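Putative dehydrogenase (PDB 5A9T) is an imine reductase that probably uses NADPH to reduce cyclic imines to chiral amines. Local coordinates at residues V8-L13 against H29-W34; L20-L25 against A42-K47; R63-C68 against R89-L94. All coordinates share one frame; numbering follows the deposited sequence.

In the fold
All three contacts belong to the Rossmann-type nucleotide-binding domain. Contact 1 pairs strand 7-11 with strand 30-34, and contact 3 pairs strand 64-67 with strand 90-93; the two pairs join where T9 O accepts a hydrogen bond from V66 N at 2.8 Å, and A11 O one from C68 N at 2.9 Å. Contact 2 lies on one side of this sheet, its centre about 8 Å from that of contact 1 and about 16 Å from that of contact 3. L13 CD2 packs on L44 CD1 at 3.6 Å, and L20 CD1 reaches L94 CD1 at 3.6 Å. The NADP(+)-binding residues L13, G14, N35 and N95 cluster where the strands end.

Contact 1 of 3, residues V8-L13 against H29-W34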
# COMPACT_ATOMS: atom_id res chain seq x y z
N VAL A 8 15.52 -24.20 -26.12
CA VAL A 8 15.88 -23.26 -25.10
C VAL A 8 16.74 -24.00 -24.09
O VAL A 8 16.46 -25.18 -23.81
CB VAL A 8 14.65 -22.71 -24.34
CG1 VAL A 8 15.16 -21.69 -23.31
CG2 VAL A 8 13.62 -22.18 -25.29
N THR A 9 17.77 -23.38 -23.53
CA THR A 9 18.53 -23.93 -22.48
C THR A 9 18.19 -23.19 -21.20
O THR A 9 18.17 -21.95 -21.19
CB THR A 9 20.00 -23.81 -22.79
OG1 THR A 9 20.35 -24.68 -23.88
CG2 THR A 9 20.87 -24.19 -21.63
N VAL A 10 18.08 -23.91 -20.09
CA VAL A 10 18.00 -23.31 -18.75
C VAL A 10 19.21 -23.73 -17.97
O VAL A 10 19.45 -24.96 -17.78
CB VAL A 10 16.70 -23.75 -18.06
CG1 VAL A 10 16.70 -23.18 -16.63
CG2 VAL A 10 15.48 -23.32 -18.81
N ALA A 11 20.02 -22.79 -17.53
CA ALA A 11 21.14 -23.00 -16.70
C ALA A 11 20.87 -22.56 -15.27
O ALA A 11 20.70 -21.37 -14.99
CB ALA A 11 22.35 -22.26 -17.23
N GLY A 12 20.83 -23.49 -14.36
CA GLY A 12 20.48 -23.21 -12.99
C GLY A 12 19.16 -23.85 -12.66
O GLY A 12 18.11 -23.54 -13.17
N LEU A 13 19.17 -24.90 -11.78
CA LEU A 13 18.00 -25.69 -11.45
C LEU A 13 17.64 -25.66 -9.95
O LEU A 13 17.07 -26.69 -9.45
CB LEU A 13 18.10 -27.15 -11.94
CG LEU A 13 18.38 -27.29 -13.44
CD1 LEU A 13 18.58 -28.78 -13.78
CD2 LEU A 13 17.21 -26.72 -14.23
N HIS A 29 8.60 -26.50 -25.84
CA HIS A 29 9.96 -26.27 -26.29
C HIS A 29 10.82 -27.50 -26.09
O HIS A 29 10.57 -28.31 -25.21
CB HIS A 29 10.55 -25.10 -25.44
CG HIS A 29 9.89 -23.80 -25.68
ND1 HIS A 29 10.15 -23.00 -26.78
CD2 HIS A 29 9.03 -23.09 -24.91
CE1 HIS A 29 9.41 -21.90 -26.71
NE2 HIS A 29 8.70 -21.96 -25.59
N ASP A 30 11.93 -27.57 -26.84
CA ASP A 30 13.02 -28.56 -26.64
C ASP A 30 13.98 -28.00 -25.61
O ASP A 30 14.80 -27.16 -25.96
CB ASP A 30 13.75 -28.89 -27.98
CG ASP A 30 12.94 -29.84 -28.91
OD1 ASP A 30 11.93 -30.46 -28.48
OD2 ASP A 30 13.31 -29.85 -30.11
N VAL A 31 13.83 -28.45 -24.37
CA VAL A 31 14.52 -27.81 -23.26
C VAL A 31 15.74 -28.63 -22.92
O VAL A 31 15.61 -29.83 -22.51
CB VAL A 31 13.63 -27.56 -22.05
CG1 VAL A 31 14.40 -26.89 -20.90
CG2 VAL A 31 12.41 -26.72 -22.51
N THR A 32 16.89 -27.99 -22.95
CA THR A 32 18.14 -28.51 -22.37
C THR A 32 18.40 -27.91 -21.02
O THR A 32 18.29 -26.68 -20.85
CB THR A 32 19.31 -28.31 -23.29
OG1 THR A 32 19.05 -28.89 -24.58
CG2 THR A 32 20.64 -28.74 -22.74
N VAL A 33 18.75 -28.72 -20.01
CA VAL A 33 18.96 -28.21 -18.66
C VAL A 33 20.33 -28.48 -18.15
O VAL A 33 20.95 -29.52 -18.50
CB VAL A 33 17.90 -28.70 -17.66
CG1 VAL A 33 16.54 -28.29 -18.08
CG2 VAL A 33 17.93 -30.22 -17.53
N TRP A 34 20.85 -27.56 -17.36
CA TRP A 34 22.23 -27.66 -16.78
C TRP A 34 22.15 -27.12 -15.38
O TRP A 34 21.43 -26.15 -15.07
CB TRP A 34 23.27 -26.93 -17.57
CG TRP A 34 24.64 -26.87 -16.97
CD1 TRP A 34 25.65 -27.77 -17.19
CD2 TRP A 34 25.15 -25.93 -16.03
NE1 TRP A 34 26.78 -27.37 -16.48
CE2 TRP A 34 26.47 -26.29 -15.71
CE3 TRP A 34 24.59 -24.85 -15.33
CZ2 TRP A 34 27.28 -25.52 -14.88
CZ3 TRP A 34 25.42 -24.11 -14.52
CH2 TRP A 34 26.71 -24.47 -14.25
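Strands 7-11 and 30-34 pair in parallel at the start of the Rossmann fold, joined through helix 15-26 as a beta-alpha-beta unit. Over residues 8-11 and 30-34 the axes come within 4.7 Å at 22°. V8 N donates to D30 O and T32 N to V8 O; V10 N then donates to T32 O, and W34 N to V10 O. Beyond the strand end G12 N continues the ladder to W34 O, 2.8 Å away and almost straight at 179°, although the donor is tilted from the carbonyl plane. This bond ties the first glycine of a GxGxxG-like turn to the end of the second strand, next to the NADP(+)-binding residues L13 and N35. G12 has backbone angles at which a CB would press against the carbonyl oxygen of A11.

L13 turns back over the second strand. With CG anti to its carbonyl carbon (chi1 -56°), both methyls face V33 CB, CD1 at 3.9 Å and CD2 at 4.0 Å, and the two side chains cross at about a right angle. An alanine here would probably open a gap beside V33 and leave L44 without its apolar neighbour at the turn. On the face bearing T9, T32, A11 and W34, A11 CB meets the indole at CE3, 3.9 Å away, while T9 OG1 lies 3.8 Å from T32 CB. That hydroxyl is hydrogen-bonded to S62 OG and A58 O. At the opposite end, V8 CG2 approaches H29 ND1 at 3.9 Å, and H29 ND1 is hydrogen-bonded to L6 O.

V10 and V31 lie beneath L24 of helix 15-26, and V33 beneath L44 of helix 42-46; the other edge of strand 7-11 pairs with strand 64-67.

Contact 2 of 3, residues L20-L25 against A42-K47; sequences LAAALL and APLVAK
Two helices that pack on the same face of the Rossmann sheet meet here: helix 15-26, the crossover that follows the glycine-rich turn, and the short helix 42-46. The axes of residues 20-25 and 42-46 are essentially parallel, 1° apart, with a closest approach of 10.1 Å, so side chains rather than backbones bridge the interval. No hydrogen bond spans it.

L44 and L25 carry the contact from the two sides. In L44, CG stands anti to the carbonyl carbon (chi1 -61°), and both methyls lie against A21 CB, CD1 at 3.7 Å. CD2 in addition reaches the backbone at A22 N, also at 3.7 Å, and lies 4.0 Å from A22 CB. The small alanines allow the leucine tip this close to the helix surface. On the sheet side, A21 and L44 both touch V33 of strand 30-34, and L44 also packs against the NADP(+)-binding residue L13, which joins the helix pair to the cofactor end of the sheet.

L25 answers from helix 15-26, one turn on from A21 and A22. Its CD1 comes within 3.6 Å of L44 O and 3.8 Å of K47 CB, its side chain crossing that of K47 at about a right angle. The lysine chain bends at chi3 (-75°) and returns along the outer side of the interface, bringing NZ to 3.7 Å from A22 CB.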
# COMPACT_ATOMS: atom_id res chain seq x y z
N LEU A 20 11.12 -22.46 -14.23
CA LEU A 20 11.28 -21.95 -15.57
C LEU A 20 11.36 -23.06 -16.60
O LEU A 20 10.69 -23.04 -17.61
CB LEU A 20 12.54 -21.08 -15.67
CG LEU A 20 12.63 -19.86 -14.78
CD1 LEU A 20 14.00 -19.16 -14.66
CD2 LEU A 20 11.59 -18.82 -15.10
N ALA A 21 12.17 -24.05 -16.32
CA ALA A 21 12.29 -25.12 -17.25
C ALA A 21 10.99 -25.92 -17.43
O ALA A 21 10.61 -26.21 -18.54
CB ALA A 21 13.40 -26.04 -16.78
N ALA A 22 10.27 -26.16 -16.33
CA ALA A 22 9.00 -26.82 -16.39
C ALA A 22 7.97 -26.08 -17.19
O ALA A 22 7.29 -26.65 -18.02
CB ALA A 22 8.48 -27.12 -15.01
N ALA A 23 7.94 -24.72 -17.04
CA ALA A 23 7.05 -23.93 -17.81
C ALA A 23 7.38 -24.00 -19.27
O ALA A 23 6.51 -24.01 -20.14
CB ALA A 23 7.05 -22.52 -17.25
N LEU A 24 8.66 -23.95 -19.65
CA LEU A 24 9.02 -24.02 -21.05
C LEU A 24 8.72 -25.39 -21.70
O LEU A 24 8.26 -25.45 -22.81
CB LEU A 24 10.51 -23.65 -21.20
CG LEU A 24 10.88 -22.23 -20.82
CD1 LEU A 24 12.36 -22.12 -20.68
CD2 LEU A 24 10.40 -21.29 -21.93
N LEU A 25 8.86 -26.39 -20.90
CA LEU A 25 8.47 -27.75 -21.33
C LEU A 25 6.97 -27.84 -21.60
O LEU A 25 6.59 -28.38 -22.67
CB LEU A 25 8.90 -28.82 -20.30
CG LEU A 25 10.35 -29.13 -20.17
CD1 LEU A 25 10.71 -29.91 -18.91
CD2 LEU A 25 10.77 -29.92 -21.40
N ALA A 42 16.33 -34.61 -12.64
CA ALA A 42 15.49 -35.76 -13.02
C ALA A 42 14.05 -35.47 -13.22
O ALA A 42 13.40 -35.99 -14.18
CB ALA A 42 15.65 -36.91 -11.99
N PRO A 43 13.46 -34.60 -12.32
CA PRO A 43 12.05 -34.27 -12.51
C PRO A 43 11.81 -33.53 -13.82
O PRO A 43 10.77 -33.72 -14.45
CB PRO A 43 11.69 -33.41 -11.25
CG PRO A 43 12.91 -33.29 -10.46
CD PRO A 43 14.06 -33.97 -11.13
N LEU A 44 12.83 -32.76 -14.30
CA LEU A 44 12.63 -32.14 -15.63
C LEU A 44 12.82 -33.00 -16.82
O LEU A 44 12.12 -32.99 -17.79
CB LEU A 44 13.60 -30.93 -15.77
CG LEU A 44 13.32 -29.85 -14.70
CD1 LEU A 44 14.42 -28.90 -14.58
CD2 LEU A 44 11.96 -29.17 -14.97
N VAL A 45 13.79 -33.92 -16.70
CA VAL A 45 13.97 -34.98 -17.69
C VAL A 45 12.74 -35.95 -17.85
O VAL A 45 12.32 -36.23 -18.96
CB VAL A 45 15.27 -35.75 -17.33
CG1 VAL A 45 15.45 -36.95 -18.19
CG2 VAL A 45 16.49 -34.90 -17.59
N ALA A 46 12.11 -36.17 -16.74
CA ALA A 46 10.89 -36.98 -16.75
C ALA A 46 9.78 -36.26 -17.46
O ALA A 46 8.92 -36.89 -18.07
CB ALA A 46 10.52 -37.38 -15.36
N LYS A 47 9.83 -34.89 -17.50
CA LYS A 47 8.94 -34.11 -18.34
C LYS A 47 9.38 -33.81 -19.81
O LYS A 47 8.72 -33.02 -20.49
CB LYS A 47 8.63 -32.81 -17.55
CG LYS A 47 7.65 -33.01 -16.39
CD LYS A 47 7.42 -31.74 -15.55
CE LYS A 47 8.63 -31.47 -14.64
NZ LYS A 47 8.40 -30.54 -13.49

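Contact 3 of 3, residues R63-C68 against R89-L94; sequences RLLVVC and RVVVNL
Strands 64-67 and 90-93 are parallel neighbours in the Rossmann sheet, linked through helix 75-78 as a beta-alpha-beta unit, and five backbone hydrogen bonds close the seam. V90 N donates to R63 O at 2.8 Å, and L65 N to V90 O. V92 N goes to L65 O with an angle of 170° at the hydrogen, V67 N to V92 O, and L94 N to V67 O.

At the N-terminal end R63 extends its chain and lays one guanidinium face over V90 CG2, which sits 3.4 Å above the centre of the plane. Its polar atoms are held around this contact: NE forms a salt bridge with E146, and NH1 donates to a water at 3.2 Å that in turn donates to R89 O at 3.1 Å. The R89 guanidinium, with R63 N near its edge, is held by A85 O through NE and by S62 O through NH1. N93 is also satisfied outside the pair, with OD1 accepting from the backbone of N95, an NADP(+)-binding residue, and ND2 hydrogen-bonded to Y116 OH.

Apolar packing backs the ladder on both faces: L64 CD1 meets V92 CG2 at 3.7 Å, and across the sheet V67 CG2 lies 4.0 Å from V91 CG1. L64 and V90 are covered by helix 141-152, V66 and L94 by L20 of helix 15-26, while strands 7-11 and 115-121 flank the pair.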
# COMPACT_ATOMS: atom_id res chain seq x y z
N ARG A 63 20.08 -21.20 -29.00
CA ARG A 63 20.47 -19.81 -29.09
C ARG A 63 20.03 -19.06 -27.79
O ARG A 63 20.79 -18.24 -27.27
CB ARG A 63 19.89 -19.13 -30.30
CG ARG A 63 20.05 -17.61 -30.34
CD ARG A 63 19.63 -17.04 -31.70
NE ARG A 63 19.38 -15.56 -31.67
CZ ARG A 63 20.30 -14.64 -31.64
NH1 ARG A 63 21.60 -14.90 -31.58
NH2 ARG A 63 20.02 -13.35 -31.66
N LEU A 64 18.83 -19.38 -27.31
CA LEU A 64 18.26 -18.72 -26.12
C LEU A 64 18.68 -19.47 -24.87
O LEU A 64 18.37 -20.65 -24.69
CB LEU A 64 16.72 -18.69 -26.23
CG LEU A 64 16.06 -18.05 -24.97
CD1 LEU A 64 16.46 -16.64 -24.81
CD2 LEU A 64 14.58 -18.23 -25.11
N LEU A 65 19.46 -18.77 -24.05
CA LEU A 65 20.04 -19.31 -22.80
C LEU A 65 19.37 -18.54 -21.66
O LEU A 65 19.65 -17.36 -21.47
CB LEU A 65 21.52 -19.14 -22.72
CG LEU A 65 22.25 -19.59 -24.00
CD1 LEU A 65 23.73 -19.15 -23.98
CD2 LEU A 65 22.12 -21.09 -24.34
N VAL A 66 18.52 -19.20 -20.90
CA VAL A 66 17.85 -18.65 -19.71
C VAL A 66 18.61 -18.97 -18.48
O VAL A 66 18.84 -20.21 -18.24
CB VAL A 66 16.43 -19.18 -19.64
CG1 VAL A 66 15.72 -18.67 -18.39
CG2 VAL A 66 15.59 -18.70 -20.82
N VAL A 67 19.24 -18.01 -17.82
CA VAL A 67 20.20 -18.27 -16.76
C VAL A 67 19.53 -17.88 -15.42
O VAL A 67 19.05 -16.74 -15.28
CB VAL A 67 21.49 -17.56 -17.01
CG1 VAL A 67 22.48 -17.86 -15.88
CG2 VAL A 67 22.12 -17.97 -18.32
N CYS A 68 19.58 -18.78 -14.42
CA CYS A 68 19.02 -18.52 -13.09
C CYS A 68 19.90 -19.24 -12.07
O CYS A 68 19.56 -20.33 -11.55
CB CYS A 68 17.58 -18.93 -13.08
SG CYS A 68 16.69 -18.31 -11.61
N ARG A 89 24.91 -16.27 -29.51
CA ARG A 89 23.77 -16.72 -28.65
C ARG A 89 23.34 -15.59 -27.82
O ARG A 89 23.76 -14.43 -27.99
CB ARG A 89 24.21 -17.95 -27.84
CG ARG A 89 24.77 -19.07 -28.73
CD ARG A 89 25.11 -20.34 -27.98
NE ARG A 89 25.79 -21.28 -28.90
CZ ARG A 89 25.11 -22.06 -29.72
NH1 ARG A 89 23.84 -22.25 -29.70
NH2 ARG A 89 25.79 -22.73 -30.68
N VAL A 90 22.26 -15.82 -27.03
CA VAL A 90 21.57 -14.78 -26.21
C VAL A 90 21.45 -15.29 -24.81
O VAL A 90 21.00 -16.42 -24.59
CB VAL A 90 20.20 -14.50 -26.83
CG1 VAL A 90 19.33 -13.69 -25.90
CG2 VAL A 90 20.39 -13.85 -28.20
N VAL A 91 21.78 -14.44 -23.84
CA VAL A 91 21.59 -14.72 -22.39
C VAL A 91 20.45 -13.86 -21.90
O VAL A 91 20.49 -12.63 -22.03
CB VAL A 91 22.87 -14.46 -21.65
CG1 VAL A 91 22.56 -14.38 -20.14
CG2 VAL A 91 23.95 -15.54 -21.96
N VAL A 92 19.45 -14.50 -21.29
CA VAL A 92 18.42 -13.87 -20.49
C VAL A 92 18.72 -14.24 -19.07
O VAL A 92 18.55 -15.40 -18.66
CB VAL A 92 17.05 -14.28 -20.93
CG1 VAL A 92 15.97 -13.62 -20.06
CG2 VAL A 92 16.77 -13.92 -22.36
N ASN A 93 19.24 -13.26 -18.30
CA ASN A 93 19.65 -13.46 -16.95
C ASN A 93 18.56 -13.07 -15.98
O ASN A 93 18.28 -11.88 -15.89
CB ASN A 93 20.88 -12.62 -16.68
CG ASN A 93 21.52 -12.94 -15.32
OD1 ASN A 93 21.02 -13.73 -14.53
ND2 ASN A 93 22.70 -12.27 -15.04
N LEU A 94 18.08 -14.06 -15.24
CA LEU A 94 16.93 -13.84 -14.31
C LEU A 94 17.39 -13.80 -12.89
O LEU A 94 16.52 -13.79 -11.98
CB LEU A 94 15.86 -14.82 -14.59
CG LEU A 94 15.26 -14.79 -15.97
CD1 LEU A 94 14.22 -15.86 -16.19
CD2 LEU A 94 14.66 -13.43 -16.33
O HOH W 1 23.91 -12.91 -30.64